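Local coordinates for DNA repair protein RAD2 (Saccharomyces cerevisiae, PDB 4Q0W) that cuts single-stranded DNA as a magnesium-dependent endonuclease, making the incision essential to excision repair of UV-damaged, adducted or cross-linked DNA, at residues Ser31-Gln36 against Thr55-Arg60; Ile61-Tyr66 against Asn206-Lys211; Asn232-Ala237 against Met312-Tyr317; Gly264-Phe269 against Asp306-Val311. All coordinates share one frame; numbering follows the deposited sequence.

Contact 1: Ser31-Gln36 against Thr55-Arg60; sequences SIWIYQ and TGFFRR. With nucleotides of chain C; nucleotides of chain D.
Trp33 holds CG anti to its carbonyl carbon (chi1 -74°), and Arg60 takes the same first torsion before running extended from CG to NE, a course that carries it across one face of the indole. Two measurements establish the overlap. Arg60 CD lies 3.5 Å from the centroid of the Trp33 six-membered ring, a CH-pi contact, while Arg60 CZ is 4.3 Å from the five-membered centroid, over the face, a cation-pi contact. The guanidinium does not lie flat: its plane stands 85° from the indole, and NH1 reaches down to Trp33 CE2 at 3.1 Å. Trp33 NE1 is just as near to NH1, but both are donors and no hydrogen bond forms.

Phe57 meets the indole differently. The edge of Trp33 points at the Phe57 face in an edge-to-face pair with planes 57° apart, and Trp33 CE3 sits 3.6 Å above the plane of the Phe57 ring, over its centre.

At the DNA side, Arg60 NH2 donates to Gln36 OE1 over 3.2 Å. The other end of that amide, Gln36 NE2, donates to O2 of thymidine DT3 of chain C at 2.9 Å. Helices 33-40 and 52-66 of the N-domain pack here beside the DNA. Bonded at both ends, the amide would be fixed in rotation and is likely to be polarised by the Arg60 charge, strengthening NE2 toward the thymine.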
# COMPACT_ATOMS: atom_id res chain seq x y z
N SER A 31 -1.96 -15.62 -27.06
CA SER A 31 -0.62 -15.04 -27.21
C SER A 31 0.38 -15.37 -26.08
O SER A 31 1.58 -15.45 -26.34
CB SER A 31 -0.73 -13.52 -27.37
OG SER A 31 -1.33 -12.92 -26.22
N ILE A 32 -0.10 -15.54 -24.85
CA ILE A 32 0.82 -15.82 -23.75
C ILE A 32 0.60 -17.18 -23.07
O ILE A 32 1.21 -17.48 -22.04
CB ILE A 32 0.82 -14.69 -22.67
CG1 ILE A 32 -0.52 -14.63 -21.95
CG2 ILE A 32 1.19 -13.35 -23.27
CD1 ILE A 32 -0.44 -13.97 -20.58
N TRP A 33 -0.27 -18.00 -23.65
CA TRP A 33 -0.54 -19.33 -23.09
C TRP A 33 0.72 -20.20 -22.93
O TRP A 33 0.93 -20.81 -21.87
CB TRP A 33 -1.55 -20.08 -23.96
CG TRP A 33 -2.96 -19.59 -23.85
CD1 TRP A 33 -3.39 -18.37 -23.39
CD2 TRP A 33 -4.14 -20.33 -24.19
NE1 TRP A 33 -4.77 -18.31 -23.43
CE2 TRP A 33 -5.25 -19.50 -23.92
CE3 TRP A 33 -4.36 -21.62 -24.70
CZ2 TRP A 33 -6.57 -19.92 -24.13
CZ3 TRP A 33 -5.67 -22.03 -24.91
CH2 TRP A 33 -6.75 -21.18 -24.64
N ILE A 34 1.55 -20.26 -23.96
CA ILE A 34 2.71 -21.16 -23.90
C ILE A 34 3.62 -20.77 -22.74
O ILE A 34 3.92 -21.60 -21.88
CB ILE A 34 3.51 -21.19 -25.21
CG1 ILE A 34 2.68 -21.82 -26.33
CG2 ILE A 34 4.79 -22.02 -25.03
CD1 ILE A 34 3.35 -21.72 -27.69
N TYR A 35 4.02 -19.50 -22.70
CA TYR A 35 4.92 -19.02 -21.66
C TYR A 35 4.30 -19.24 -20.29
O TYR A 35 5.00 -19.59 -19.33
CB TYR A 35 5.25 -17.53 -21.85
CG TYR A 35 6.40 -17.08 -20.98
CD1 TYR A 35 7.70 -17.52 -21.24
CD2 TYR A 35 6.19 -16.25 -19.88
CE1 TYR A 35 8.77 -17.12 -20.44
CE2 TYR A 35 7.25 -15.85 -19.07
CZ TYR A 35 8.54 -16.29 -19.36
OH TYR A 35 9.59 -15.90 -18.56
N GLN A 36 2.99 -19.05 -20.22
CA GLN A 36 2.24 -19.21 -18.99
C GLN A 36 2.27 -20.66 -18.49
O GLN A 36 2.46 -20.91 -17.29
CB GLN A 36 0.80 -18.75 -19.22
CG GLN A 36 -0.05 -18.64 -17.98
CD GLN A 36 -1.35 -17.89 -18.26
OE1 GLN A 36 -2.43 -18.48 -18.28
NE2 GLN A 36 -1.24 -16.58 -18.47
N THR A 55 -0.19 -30.11 -23.04
CA THR A 55 -1.17 -30.47 -22.02
C THR A 55 -2.10 -29.29 -21.76
O THR A 55 -3.33 -29.45 -21.70
CB THR A 55 -0.47 -30.88 -20.71
OG1 THR A 55 0.37 -32.01 -20.94
CG2 THR A 55 -1.49 -31.24 -19.64
N GLY A 56 -1.52 -28.10 -21.62
CA GLY A 56 -2.27 -26.89 -21.33
C GLY A 56 -3.25 -26.54 -22.43
O GLY A 56 -4.43 -26.35 -22.17
N PHE A 57 -2.75 -26.45 -23.67
CA PHE A 57 -3.62 -26.16 -24.80
C PHE A 57 -4.73 -27.20 -24.94
O PHE A 57 -5.89 -26.83 -25.15
CB PHE A 57 -2.83 -26.07 -26.10
CG PHE A 57 -2.39 -24.68 -26.45
CD1 PHE A 57 -1.29 -24.11 -25.83
CD2 PHE A 57 -3.06 -23.95 -27.42
CE1 PHE A 57 -0.87 -22.83 -26.15
CE2 PHE A 57 -2.65 -22.67 -27.76
CZ PHE A 57 -1.55 -22.11 -27.12
N PHE A 58 -4.38 -28.49 -24.82
CA PHE A 58 -5.37 -29.55 -24.99
C PHE A 58 -6.55 -29.40 -24.01
O PHE A 58 -7.71 -29.50 -24.41
CB PHE A 58 -4.72 -30.94 -24.85
CG PHE A 58 -5.68 -32.09 -25.11
CD1 PHE A 58 -6.44 -32.63 -24.07
CD2 PHE A 58 -5.80 -32.65 -26.38
CE1 PHE A 58 -7.32 -33.70 -24.31
CE2 PHE A 58 -6.67 -33.71 -26.62
CZ PHE A 58 -7.43 -34.23 -25.58
N ARG A 59 -6.23 -29.18 -22.74
CA ARG A 59 -7.24 -29.02 -21.71
C ARG A 59 -8.17 -27.82 -21.94
O ARG A 59 -9.39 -27.89 -21.71
CB ARG A 59 -6.55 -28.89 -20.35
CG ARG A 59 -7.49 -28.69 -19.17
CD ARG A 59 -6.71 -28.62 -17.85
N ARG A 60 -7.60 -26.70 -22.38
CA ARG A 60 -8.40 -25.51 -22.64
C ARG A 60 -9.28 -25.68 -23.88
O ARG A 60 -10.43 -25.26 -23.89
CB ARG A 60 -7.52 -24.26 -22.74
CG ARG A 60 -6.88 -23.90 -21.42
CD ARG A 60 -6.23 -22.52 -21.46
NE ARG A 60 -5.73 -22.12 -20.16
CZ ARG A 60 -5.14 -20.95 -19.92
NH1 ARG A 60 -4.98 -20.08 -20.90
NH2 ARG A 60 -4.70 -20.66 -18.70
P DT C 3 7.41 -11.29 -19.83
O5' DT C 3 6.40 -12.54 -19.90
C5' DT C 3 5.55 -12.72 -21.03
C4' DT C 3 4.10 -12.83 -20.60
O4' DT C 3 3.90 -14.00 -19.79
C3' DT C 3 3.65 -11.66 -19.73
O3' DT C 3 2.94 -10.75 -20.55
C2' DT C 3 2.74 -12.26 -18.66
C1' DT C 3 2.85 -13.77 -18.87
N1 DT C 3 3.19 -14.52 -17.64
C2 DT C 3 2.20 -15.22 -16.97
O2 DT C 3 1.04 -15.24 -17.34
N3 DT C 3 2.63 -15.90 -15.87
C4 DT C 3 3.93 -15.93 -15.37
O4 DT C 3 4.23 -16.56 -14.36
C5 DT C 3 4.90 -15.17 -16.12
C7 DT C 3 6.34 -15.13 -15.68
C6 DT C 3 4.49 -14.51 -17.21
P DA D 16 -5.48 -19.48 -8.10
OP1 DA D 16 -6.73 -18.79 -7.68
OP2 DA D 16 -5.05 -20.71 -7.39
O5' DA D 16 -5.55 -19.82 -9.66
C5' DA D 16 -5.97 -18.84 -10.59
C4' DA D 16 -5.34 -19.11 -11.94
O4' DA D 16 -3.91 -18.92 -11.86
C3' DA D 16 -5.51 -20.54 -12.46
O3' DA D 16 -6.54 -20.59 -13.45
C2' DA D 16 -4.13 -20.93 -13.01
C1' DA D 16 -3.37 -19.60 -12.97
N9 DA D 16 -1.92 -19.68 -12.85
C8 DA D 16 -1.17 -20.53 -12.08
N7 DA D 16 0.12 -20.34 -12.18
C5 DA D 16 0.24 -19.29 -13.08
C6 DA D 16 1.36 -18.61 -13.62
N6 DA D 16 2.63 -18.90 -13.31
N1 DA D 16 1.12 -17.60 -14.49
C2 DA D 16 -0.15 -17.30 -14.80
N3 DA D 16 -1.28 -17.87 -14.36
C4 DA D 16 -1.01 -18.87 -13.50
O HOH W 1 -4.40 -17.65 -19.57

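Contact 2: Ile61-Tyr66 against Asn206-Lys211; sequences ICKLLY and NMFHEK. With nucleotides of chain D.
Lys63 and Phe208 are the residues whose backbones come nearest, with Lys63 CA 8.3 Å from Phe208 CA, where helix 52-66 faces a type I beta turn running from Asn206 to His209. Lys63 has CG anti to the backbone N (chi1 -177°), and beyond it the extended chain passes the Phe208 ring in the opposite direction and brings NZ to the turn. Its NZ donates to Met207 O at 2.9 Å, approaching in the carbonyl plane with a C=O...donor angle of 150°. His209 O is almost as close, but the angle there is too poor for a bond. NZ also donates to a water at 2.9 Å, from which weak bonds lead on to Phe208 O and Glu210 OE1. Beside this polar grip, Leu64 CD2 packs on Met207 CE at 3.7 Å and on Phe208 CZ at 3.9 Å.

A methionine in place of Lys63 would probably leave Met207 O and the water without their ammonium partner and loosen the hold on this side of the turn.

On the far side of the turn, one face of the His209 ring lies against C5' of DA16 of chain D. The turn joins the antiparallel neighbouring strands 202-205 and 213-218, so the arrangement is a beta-hairpin of the I-domain docked on an N-domain helix within the PIN-like nuclease core.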
# COMPACT_ATOMS: atom_id res chain seq x y z
N ILE A 61 -8.73 -26.31 -24.92
CA ILE A 61 -9.49 -26.56 -26.14
C ILE A 61 -10.71 -27.44 -25.82
O ILE A 61 -11.81 -27.20 -26.32
CB ILE A 61 -8.61 -27.27 -27.20
CG1 ILE A 61 -7.61 -26.28 -27.81
CG2 ILE A 61 -9.46 -27.91 -28.30
CD1 ILE A 61 -6.49 -26.97 -28.61
N CYS A 62 -10.50 -28.45 -24.99
CA CYS A 62 -11.57 -29.36 -24.63
C CYS A 62 -12.67 -28.62 -23.85
O CYS A 62 -13.85 -28.88 -24.05
CB CYS A 62 -11.03 -30.54 -23.83
SG CYS A 62 -10.05 -31.70 -24.87
N LYS A 63 -12.28 -27.70 -22.98
CA LYS A 63 -13.26 -26.93 -22.21
C LYS A 63 -14.14 -26.11 -23.15
O LYS A 63 -15.37 -26.16 -23.06
CB LYS A 63 -12.57 -26.03 -21.17
CG LYS A 63 -13.56 -25.26 -20.27
CD LYS A 63 -12.85 -24.59 -19.09
CE LYS A 63 -13.81 -23.73 -18.27
NZ LYS A 63 -13.13 -23.07 -17.11
N LEU A 64 -13.51 -25.41 -24.10
CA LEU A 64 -14.25 -24.64 -25.10
C LEU A 64 -15.20 -25.53 -25.90
O LEU A 64 -16.37 -25.19 -26.10
CB LEU A 64 -13.27 -23.92 -26.05
CG LEU A 64 -12.33 -22.88 -25.42
CD1 LEU A 64 -11.26 -22.41 -26.40
CD2 LEU A 64 -13.12 -21.68 -24.90
N LEU A 65 -14.70 -26.68 -26.36
CA LEU A 65 -15.51 -27.56 -27.19
C LEU A 65 -16.64 -28.18 -26.38
O LEU A 65 -17.75 -28.36 -26.89
CB LEU A 65 -14.64 -28.63 -27.85
CG LEU A 65 -13.73 -28.15 -28.98
CD1 LEU A 65 -12.98 -29.32 -29.65
CD2 LEU A 65 -14.51 -27.34 -30.03
N TYR A 66 -16.36 -28.48 -25.12
CA TYR A 66 -17.36 -29.02 -24.21
C TYR A 66 -18.61 -28.14 -24.10
O TYR A 66 -19.72 -28.65 -23.95
CB TYR A 66 -16.77 -29.20 -22.81
CG TYR A 66 -17.78 -29.76 -21.82
CD1 TYR A 66 -18.00 -31.13 -21.72
CD2 TYR A 66 -18.51 -28.91 -20.98
CE1 TYR A 66 -18.93 -31.65 -20.82
CE2 TYR A 66 -19.44 -29.42 -20.08
CZ TYR A 66 -19.64 -30.78 -20.01
OH TYR A 66 -20.56 -31.28 -19.12
N ASN A 206 -11.28 -14.52 -17.32
CA ASN A 206 -11.23 -15.64 -16.36
C ASN A 206 -11.92 -16.89 -16.90
O ASN A 206 -12.44 -17.69 -16.13
CB ASN A 206 -11.82 -15.26 -14.99
CG ASN A 206 -11.01 -14.20 -14.28
OD1 ASN A 206 -9.91 -13.84 -14.72
ND2 ASN A 206 -11.53 -13.70 -13.17
N MET A 207 -11.91 -17.03 -18.22
CA MET A 207 -12.51 -18.19 -18.89
C MET A 207 -11.91 -19.52 -18.41
O MET A 207 -12.60 -20.53 -18.33
CB MET A 207 -12.32 -18.06 -20.40
CG MET A 207 -12.89 -19.20 -21.22
SD MET A 207 -14.70 -19.11 -21.35
CE MET A 207 -15.04 -20.78 -21.87
N PHE A 208 -10.62 -19.52 -18.07
CA PHE A 208 -9.99 -20.78 -17.67
C PHE A 208 -9.67 -20.86 -16.18
O PHE A 208 -8.84 -21.67 -15.75
CB PHE A 208 -8.80 -21.09 -18.58
CG PHE A 208 -9.18 -21.10 -20.03
CD1 PHE A 208 -9.80 -22.21 -20.59
CD2 PHE A 208 -9.00 -19.98 -20.81
CE1 PHE A 208 -10.20 -22.21 -21.91
CE2 PHE A 208 -9.39 -19.97 -22.14
CZ PHE A 208 -9.99 -21.09 -22.69
N HIS A 209 -10.35 -20.04 -15.39
CA HIS A 209 -10.41 -20.25 -13.95
C HIS A 209 -11.29 -21.46 -13.67
O HIS A 209 -12.10 -21.86 -14.51
CB HIS A 209 -10.95 -19.01 -13.23
CG HIS A 209 -9.95 -17.91 -13.09
ND1 HIS A 209 -10.05 -16.93 -12.13
CD2 HIS A 209 -8.82 -17.64 -13.79
CE1 HIS A 209 -9.02 -16.10 -12.24
NE2 HIS A 209 -8.26 -16.51 -13.24
N GLU A 210 -11.14 -22.05 -12.49
CA GLU A 210 -11.94 -23.23 -12.14
C GLU A 210 -13.29 -22.84 -11.55
O GLU A 210 -13.53 -23.03 -10.35
CB GLU A 210 -11.16 -24.12 -11.16
CG GLU A 210 -10.98 -25.54 -11.65
CD GLU A 210 -10.56 -25.62 -13.10
OE1 GLU A 210 -11.36 -26.13 -13.92
OE2 GLU A 210 -9.44 -25.16 -13.43
N LYS A 211 -14.17 -22.30 -12.39
CA LYS A 211 -15.47 -21.77 -11.95
C LYS A 211 -16.60 -22.15 -12.88
O LYS A 211 -16.37 -22.50 -14.04
CB LYS A 211 -15.41 -20.25 -11.84
CG LYS A 211 -15.33 -19.73 -10.42
CD LYS A 211 -13.98 -19.09 -10.13
CE LYS A 211 -13.87 -18.78 -8.64
NZ LYS A 211 -14.14 -19.99 -7.81
P DA D 16 -5.48 -19.48 -8.10
OP1 DA D 16 -6.73 -18.79 -7.68
OP2 DA D 16 -5.05 -20.71 -7.39
O5' DA D 16 -5.55 -19.82 -9.66
C5' DA D 16 -5.97 -18.84 -10.59
C4' DA D 16 -5.34 -19.11 -11.94
O4' DA D 16 -3.91 -18.92 -11.86
C3' DA D 16 -5.51 -20.54 -12.46
O3' DA D 16 -6.54 -20.59 -13.45
C2' DA D 16 -4.13 -20.93 -13.01
C1' DA D 16 -3.37 -19.60 -12.97
N9 DA D 16 -1.92 -19.68 -12.85
C8 DA D 16 -1.17 -20.53 -12.08
N7 DA D 16 0.12 -20.34 -12.18
C5 DA D 16 0.24 -19.29 -13.08
C6 DA D 16 1.36 -18.61 -13.62
N6 DA D 16 2.63 -18.90 -13.31
N1 DA D 16 1.12 -17.60 -14.49
C2 DA D 16 -0.15 -17.30 -14.80
N3 DA D 16 -1.28 -17.87 -14.36
C4 DA D 16 -1.01 -18.87 -13.50
O HOH W 2 -10.54 -24.20 -16.56

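Contact 3: Asn232-Ala237 against Met312-Tyr317; sequences NMIELA and MVYDAY
Ile234 meets Val313, Tyr314 and Tyr317 in a helix-helix packing that joins helix 230-240 to helix 311-318. The former, with helix 253-263 after it and a potassium ion bound nearby, is consistent with the helix-3-turn-helix (H3TH) element of this family. The axes of the two short segments approach to 10.1 Å at an angle of 130° between their directions, and Ile234 CA and Tyr314 CA form the nearest backbone pair at 6.5 Å.

The side-chain torsions explain who touches whom. Ile234 has CG2 anti to the backbone N and CG1 anti to the carbonyl carbon, which spreads its two branches over both tyrosines. CG2 enters between the two rings: Tyr314 CD1 is 3.8 Å from Ile234 CG2, which lies at the edge of that ring, near its plane, and Tyr317 CD2 is also 3.8 Å from Ile234 CG2. CD1, at the end of the other branch, rests on Tyr317 CB at 3.6 Å and approaches Tyr314 CD1 as well. Tyr314 CG is anti to the backbone N (chi1 -172°), whereas Tyr317 CG is anti to the carbonyl carbon (chi1 -77°), so the two tyrosines leave their helix differently. Ile234 crosses Tyr314 at about a right angle but slides past Tyr317 in the opposite direction. Lighter contacts complete the patch: Val313 CG1 is 4.3 Å from Ile234 CG2, and Ala237 CB is 4.3 Å from Tyr317 CE2.

No hydrogen bond crosses between the segments. The polar end of Tyr317 looks elsewhere, its OH hydrogen-bonded to Ser242 OG and more weakly to OD1 of Asp194, a ligand of the bound calcium ion.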
# COMPACT_ATOMS: atom_id res chain seq x y z
N ASN A 232 -11.01 8.05 -23.60
CA ASN A 232 -10.76 8.13 -22.17
C ASN A 232 -9.84 7.01 -21.68
O ASN A 232 -8.93 7.25 -20.88
CB ASN A 232 -12.06 8.01 -21.37
CG ASN A 232 -12.98 9.22 -21.50
OD1 ASN A 232 -14.20 9.07 -21.37
ND2 ASN A 232 -12.42 10.41 -21.73
N MET A 233 -10.12 5.78 -22.12
CA MET A 233 -9.33 4.62 -21.72
C MET A 233 -7.90 4.74 -22.23
O MET A 233 -6.94 4.41 -21.53
CB MET A 233 -9.97 3.32 -22.25
CG MET A 233 -11.29 2.97 -21.55
SD MET A 233 -11.99 1.38 -22.06
CE MET A 233 -12.49 1.75 -23.73
N ILE A 234 -7.75 5.24 -23.45
CA ILE A 234 -6.42 5.41 -24.01
C ILE A 234 -5.67 6.49 -23.20
O ILE A 234 -4.46 6.40 -23.01
CB ILE A 234 -6.49 5.76 -25.51
CG1 ILE A 234 -7.09 4.60 -26.29
CG2 ILE A 234 -5.11 6.12 -26.06
CD1 ILE A 234 -7.27 4.88 -27.79
N GLU A 235 -6.39 7.49 -22.69
CA GLU A 235 -5.72 8.54 -21.92
C GLU A 235 -5.44 8.09 -20.49
O GLU A 235 -4.43 8.47 -19.91
CB GLU A 235 -6.53 9.85 -21.95
CG GLU A 235 -6.62 10.49 -23.35
CD GLU A 235 -6.81 12.02 -23.28
OE1 GLU A 235 -7.42 12.51 -22.31
OE2 GLU A 235 -6.33 12.72 -24.20
N LEU A 236 -6.33 7.27 -19.93
CA LEU A 236 -6.03 6.59 -18.67
C LEU A 236 -4.73 5.77 -18.75
O LEU A 236 -3.93 5.75 -17.80
CB LEU A 236 -7.18 5.65 -18.27
CG LEU A 236 -8.42 6.21 -17.61
CD1 LEU A 236 -9.47 5.08 -17.43
CD2 LEU A 236 -8.07 6.86 -16.25
N ALA A 237 -4.51 5.10 -19.88
CA ALA A 237 -3.29 4.31 -20.04
C ALA A 237 -2.06 5.21 -19.81
O ALA A 237 -1.07 4.79 -19.20
CB ALA A 237 -3.25 3.68 -21.42
N MET A 312 1.53 9.21 -30.50
CA MET A 312 2.07 7.89 -30.82
C MET A 312 1.31 6.79 -30.05
O MET A 312 1.01 5.73 -30.60
CB MET A 312 3.57 7.79 -30.49
CG MET A 312 4.47 8.73 -31.25
SD MET A 312 4.24 8.60 -33.04
CE MET A 312 4.83 6.94 -33.36
N VAL A 313 1.03 7.05 -28.78
CA VAL A 313 0.24 6.12 -27.97
C VAL A 313 -1.17 6.02 -28.56
O VAL A 313 -1.68 4.91 -28.76
CB VAL A 313 0.15 6.59 -26.50
CG1 VAL A 313 -0.86 5.75 -25.72
CG2 VAL A 313 1.53 6.55 -25.81
N TYR A 314 -1.79 7.17 -28.82
CA TYR A 314 -3.15 7.21 -29.36
C TYR A 314 -3.25 6.49 -30.71
O TYR A 314 -4.16 5.66 -30.94
CB TYR A 314 -3.60 8.67 -29.47
CG TYR A 314 -5.05 8.84 -29.84
CD1 TYR A 314 -6.06 8.46 -28.96
CD2 TYR A 314 -5.42 9.39 -31.05
CE1 TYR A 314 -7.39 8.62 -29.29
CE2 TYR A 314 -6.74 9.54 -31.40
CZ TYR A 314 -7.72 9.16 -30.51
OH TYR A 314 -9.05 9.33 -30.85
N ASP A 315 -2.30 6.77 -31.59
CA ASP A 315 -2.28 6.11 -32.89
C ASP A 315 -2.07 4.60 -32.77
O ASP A 315 -2.64 3.83 -33.53
CB ASP A 315 -1.22 6.72 -33.79
CG ASP A 315 -1.18 6.05 -35.16
OD1 ASP A 315 -2.08 6.32 -35.98
OD2 ASP A 315 -0.25 5.26 -35.41
N ALA A 316 -1.23 4.18 -31.81
CA ALA A 316 -0.90 2.76 -31.67
C ALA A 316 -2.12 1.96 -31.23
O ALA A 316 -2.30 0.80 -31.63
CB ALA A 316 0.25 2.57 -30.68
N TYR A 317 -2.95 2.57 -30.39
CA TYR A 317 -4.19 1.93 -29.97
C TYR A 317 -5.31 2.06 -31.00
O TYR A 317 -6.10 1.13 -31.19
CB TYR A 317 -4.66 2.51 -28.64
CG TYR A 317 -3.90 1.99 -27.43
CD1 TYR A 317 -3.86 0.62 -27.13
CD2 TYR A 317 -3.24 2.87 -26.58
CE1 TYR A 317 -3.17 0.15 -26.01
CE2 TYR A 317 -2.55 2.40 -25.46
CZ TYR A 317 -2.52 1.05 -25.18
OH TYR A 317 -1.84 0.59 -24.07

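Contact 4: Gly264-Phe269 against Asp306-Val311; sequences GNLKNF and DDFPSV
Leu266 and Phe308 carry most of the apolar contact, crossing at about a right angle. Phe308 CG is anti to its backbone N (chi1 -172°), and the ring applies its CE1-CZ rim to the start of helix 266-278. CE1 lies 3.8 Å from Leu266 CB, and CZ is 3.9 Å from Leu266 CD2. The same rim meets a second aromatic: Phe269 CD2 sits near the plane of the Phe308 ring, at its edge, 3.8 Å from CE1. Pro309, preceded by a cis peptide bond, slides past Leu266 in the opposite direction and places its CB 3.8 Å from Leu266 CD1. Its CD comes 3.9 Å from Lys267 N, against the backbone of the first helical turn. An alanine at Phe308 would probably open a gap beside Leu266 and leave Phe269 CD2 without the Phe308 rim.

Polar bonds run within 264-269 or to residues beyond the two segments, and none crosses between them. Asn265 is the N-cap of helix 266-278: its OD1 accepts from Asn268 N at 2.8 Å, with an N-H...acceptor angle of 173°. Ser310 does the equivalent for helix 311-318, OG accepting from Val313 N. Lys270 NZ, one turn into the first helix, donates to Phe308 O, and Glu235 OE1 accepts from Leu266 N.

Between the two segments themselves, then, the contact is hydrocarbon, and the Lys270 bond adds a polar tie from the next residues of the helix to the same loop. Side-chain oxygens take up backbone N-H groups at both helix starts, in a part of the fold away from the annotated metal sites.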
# COMPACT_ATOMS: atom_id res chain seq x y z
N GLY A 264 -11.50 16.28 -17.99
CA GLY A 264 -12.06 15.82 -19.25
C GLY A 264 -11.05 15.11 -20.14
O GLY A 264 -11.33 14.02 -20.65
N ASN A 265 -9.90 15.74 -20.34
CA ASN A 265 -8.82 15.12 -21.11
C ASN A 265 -7.43 15.60 -20.67
O ASN A 265 -7.31 16.56 -19.91
CB ASN A 265 -9.03 15.28 -22.63
CG ASN A 265 -8.87 16.73 -23.11
OD1 ASN A 265 -8.03 17.50 -22.63
ND2 ASN A 265 -9.69 17.10 -24.10
N LEU A 266 -6.40 14.94 -21.20
CA LEU A 266 -5.03 15.17 -20.75
C LEU A 266 -4.47 16.52 -21.21
O LEU A 266 -3.61 17.08 -20.54
CB LEU A 266 -4.12 14.05 -21.27
CG LEU A 266 -4.45 12.65 -20.73
CD1 LEU A 266 -3.44 11.62 -21.22
CD2 LEU A 266 -4.51 12.65 -19.20
N LYS A 267 -4.93 17.01 -22.35
CA LYS A 267 -4.51 18.33 -22.83
C LYS A 267 -4.97 19.40 -21.85
O LYS A 267 -4.18 20.27 -21.44
CB LYS A 267 -5.07 18.62 -24.24
CG LYS A 267 -4.83 20.07 -24.71
CD LYS A 267 -3.34 20.38 -24.90
CE LYS A 267 -3.08 21.86 -25.25
NZ LYS A 267 -4.07 22.43 -26.23
N ASN A 268 -6.24 19.31 -21.45
CA ASN A 268 -6.78 20.22 -20.44
C ASN A 268 -6.03 20.11 -19.11
O ASN A 268 -5.77 21.11 -18.45
CB ASN A 268 -8.29 20.01 -20.25
CG ASN A 268 -9.07 20.20 -21.54
OD1 ASN A 268 -8.54 20.74 -22.52
ND2 ASN A 268 -10.32 19.76 -21.55
N PHE A 269 -5.71 18.88 -18.73
CA PHE A 269 -4.95 18.63 -17.50
C PHE A 269 -3.56 19.29 -17.64
O PHE A 269 -3.14 20.04 -16.75
CB PHE A 269 -4.88 17.11 -17.25
CG PHE A 269 -3.91 16.67 -16.18
CD1 PHE A 269 -3.98 17.18 -14.89
CD2 PHE A 269 -2.96 15.70 -16.47
CE1 PHE A 269 -3.07 16.74 -13.89
CE2 PHE A 269 -2.05 15.26 -15.49
CZ PHE A 269 -2.11 15.78 -14.20
N ASP A 306 5.33 18.14 -24.77
CA ASP A 306 4.56 17.99 -26.01
C ASP A 306 4.24 16.54 -26.35
O ASP A 306 3.43 16.26 -27.24
CB ASP A 306 5.30 18.65 -27.18
CG ASP A 306 5.44 20.14 -26.99
OD1 ASP A 306 4.43 20.79 -26.67
OD2 ASP A 306 6.57 20.66 -27.15
N ASP A 307 4.87 15.61 -25.64
CA ASP A 307 4.52 14.21 -25.81
C ASP A 307 3.36 13.85 -24.89
O ASP A 307 2.98 12.68 -24.77
CB ASP A 307 5.73 13.31 -25.55
CG ASP A 307 5.54 11.90 -26.09
OD1 ASP A 307 4.84 11.75 -27.12
OD2 ASP A 307 6.07 10.95 -25.49
N PHE A 308 2.78 14.85 -24.23
CA PHE A 308 1.70 14.55 -23.30
C PHE A 308 0.46 15.38 -23.59
O PHE A 308 0.49 16.59 -23.44
CB PHE A 308 2.15 14.78 -21.85
CG PHE A 308 1.15 14.32 -20.83
CD1 PHE A 308 0.11 15.16 -20.42
CD2 PHE A 308 1.25 13.06 -20.28
CE1 PHE A 308 -0.80 14.73 -19.49
CE2 PHE A 308 0.34 12.63 -19.34
CZ PHE A 308 -0.69 13.46 -18.94
N PRO A 309 -0.63 14.74 -24.03
CA PRO A 309 -0.72 13.30 -24.31
C PRO A 309 0.05 12.95 -25.59
O PRO A 309 0.43 13.84 -26.38
CB PRO A 309 -2.22 13.09 -24.52
CG PRO A 309 -2.69 14.42 -25.08
CD PRO A 309 -1.89 15.45 -24.33
N SER A 310 0.31 11.66 -25.78
CA SER A 310 1.12 11.20 -26.89
C SER A 310 0.25 10.76 -28.05
O SER A 310 -0.59 9.86 -27.90
CB SER A 310 2.02 10.04 -26.44
OG SER A 310 2.58 9.37 -27.56
N VAL A 311 0.44 11.37 -29.22
CA VAL A 311 -0.26 10.89 -30.40
C VAL A 311 0.27 9.51 -30.81
O VAL A 311 -0.47 8.71 -31.39
CB VAL A 311 -0.19 11.87 -31.60
CG1 VAL A 311 1.24 12.02 -32.10
CG2 VAL A 311 -1.11 11.40 -32.74

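From the N terminus, contact 1 comes first, joining helix 33-40 to helix 52-66 and closing an 18-residue connection inside the N-domain. Contact 2 follows in series on the same helix and closes a much longer excursion, bringing in the hairpin turn of the I-domain; the two touch where Phe208 packs on Trp33 and Arg60. On the other side of the chain's centre, contact 3 ties helix 230-240 to helix 311-318. Contact 4 is nested inside that loop, linking helix 266-278 to the segment just before helix 311-318, and the centres of contacts 3 and 4 are about 10 Å apart. Contacts 2 and 3 do not touch, their nearest atoms being about 17 Å apart.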